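Local coordinates for alpha-glucosidase (Bacteroides thetaiotaomicron, PDB 5XFM), which hydrolyses beta-L-arabinopyranosides and alpha-galactosides as a bifunctional glycoside hydrolase of family 97 with a bound calcium ion, at residues M57-G62 with V137-E142. The protein carries 1 engineered substitution. Numbering follows the deposited sequence.
Sequences MNTNIG and VTVKEE
Asn-58 is gripped by Glu-141 through two backbone bonds: its N donates to Glu-141 O at 2.8 Å, and its O accepts from Glu-141 N at 3.0 Å. The same carbonyl oxygen also takes a weak bond from Lys-140 N, bent to 119°. Farther along, Asn-60 N reaches Thr-138 O (3.1 Å), while the Asn-60 side chain turns back so that OD1 accepts from Thr-138 N at 2.9 Å, the donor standing above the amide plane; CG sits between the backbone N and the carbonyl carbon (chi1 73°), which brings the amide over to the Thr-138 backbone. Two residues, Lys-140 and Glu-141, stand opposite the single Asn-58, a classic beta bulge that shifts the antiparallel register by one within the N-terminal beta-sandwich domain of the family. On the buried face, Met-57 SD meets Val-139 CG2 at 4.0 Å, and Thr-59 CG2 presses tightly on Val-137 CG2 (3.4 Å). Thr-59 OG1 is buried there without a polar partner. Over the other face, Lys-140 carries CE across to Asn-60 CA (3.8 Å). A type I turn from Thr-59 to Gly-62 leads strand 47-59 into strand 62-64. Tyr-126 backs Met-57 and Glu-142; Glu-142 OE2 forms a salt bridge with Arg-261 and a hydrogen bond with Tyr-218.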
# COMPACT_ATOMS: atom_id res chain seq x y z
N MET A 57 -22.38 13.52 7.34
CA MET A 57 -22.58 13.20 5.93
C MET A 57 -23.90 13.77 5.43
O MET A 57 -24.77 14.13 6.20
CB MET A 57 -22.55 11.68 5.71
CG MET A 57 -23.66 10.93 6.42
SD MET A 57 -23.66 9.20 5.92
CE MET A 57 -22.02 8.74 6.46
N ASN A 58 -24.00 13.86 4.11
CA ASN A 58 -25.20 14.26 3.40
C ASN A 58 -25.73 13.06 2.61
O ASN A 58 -24.99 12.45 1.81
CB ASN A 58 -24.87 15.44 2.49
CG ASN A 58 -26.06 15.98 1.74
OD1 ASN A 58 -27.19 15.82 2.17
ND2 ASN A 58 -25.81 16.63 0.61
N THR A 59 -27.01 12.76 2.84
CA THR A 59 -27.59 11.49 2.42
C THR A 59 -28.99 11.65 1.79
O THR A 59 -29.76 12.53 2.18
CB THR A 59 -27.64 10.56 3.66
OG1 THR A 59 -26.38 9.91 3.86
CG2 THR A 59 -28.73 9.56 3.56
N ASN A 60 -29.35 10.76 0.86
CA ASN A 60 -30.64 10.85 0.18
C ASN A 60 -31.83 10.37 1.01
O ASN A 60 -32.95 10.33 0.52
CB ASN A 60 -30.60 10.06 -1.14
CG ASN A 60 -30.62 8.55 -0.92
OD1 ASN A 60 -30.30 8.05 0.15
ND2 ASN A 60 -31.01 7.82 -1.96
N ILE A 61 -31.59 10.01 2.26
CA ILE A 61 -32.69 9.78 3.19
C ILE A 61 -32.64 10.80 4.33
O ILE A 61 -33.50 10.79 5.21
CB ILE A 61 -32.67 8.35 3.79
CG1 ILE A 61 -31.55 8.19 4.82
CG2 ILE A 61 -32.60 7.29 2.69
CD1 ILE A 61 -31.76 7.05 5.79
N GLY A 62 -31.64 11.67 4.31
CA GLY A 62 -31.51 12.67 5.36
C GLY A 62 -30.15 13.33 5.46
O GLY A 62 -29.15 12.84 4.93
N VAL A 137 -29.69 3.31 0.70
CA VAL A 137 -29.25 4.68 0.82
C VAL A 137 -28.19 5.02 -0.22
O VAL A 137 -27.41 4.17 -0.65
CB VAL A 137 -28.68 4.95 2.25
CG1 VAL A 137 -27.45 4.11 2.51
CG2 VAL A 137 -28.35 6.40 2.43
N THR A 138 -28.21 6.28 -0.65
CA THR A 138 -27.13 6.85 -1.43
C THR A 138 -26.50 7.98 -0.62
O THR A 138 -27.17 8.96 -0.30
CB THR A 138 -27.63 7.41 -2.78
OG1 THR A 138 -28.26 6.36 -3.53
CG2 THR A 138 -26.48 7.99 -3.58
N VAL A 139 -25.22 7.84 -0.29
CA VAL A 139 -24.53 8.91 0.43
C VAL A 139 -24.02 9.94 -0.57
O VAL A 139 -23.08 9.68 -1.32
CB VAL A 139 -23.35 8.38 1.27
CG1 VAL A 139 -22.61 9.54 1.94
CG2 VAL A 139 -23.84 7.39 2.31
N LYS A 140 -24.66 11.11 -0.58
CA LYS A 140 -24.33 12.16 -1.53
C LYS A 140 -22.95 12.73 -1.25
O LYS A 140 -22.22 13.07 -2.18
CB LYS A 140 -25.37 13.29 -1.49
CG LYS A 140 -26.79 12.90 -1.84
CD LYS A 140 -27.71 14.11 -1.83
CE LYS A 140 -29.18 13.70 -1.95
NZ LYS A 140 -29.50 13.07 -3.26
N GLU A 141 -22.59 12.82 0.03
CA GLU A 141 -21.31 13.45 0.38
C GLU A 141 -20.89 13.19 1.82
O GLU A 141 -21.73 13.05 2.69
CB GLU A 141 -21.45 14.95 0.12
CG GLU A 141 -20.33 15.84 0.60
CD GLU A 141 -20.61 17.29 0.26
OE1 GLU A 141 -21.81 17.66 0.24
OE2 GLU A 141 -19.66 18.05 0.00
N GLU A 142 -19.59 13.10 2.08
CA GLU A 142 -19.11 13.05 3.46
C GLU A 142 -18.56 14.41 3.87
O GLU A 142 -17.86 15.06 3.10
CB GLU A 142 -18.05 11.96 3.65
CG GLU A 142 -18.62 10.60 4.04
CD GLU A 142 -17.57 9.53 4.26
OE1 GLU A 142 -16.72 9.67 5.18
OE2 GLU A 142 -17.59 8.53 3.51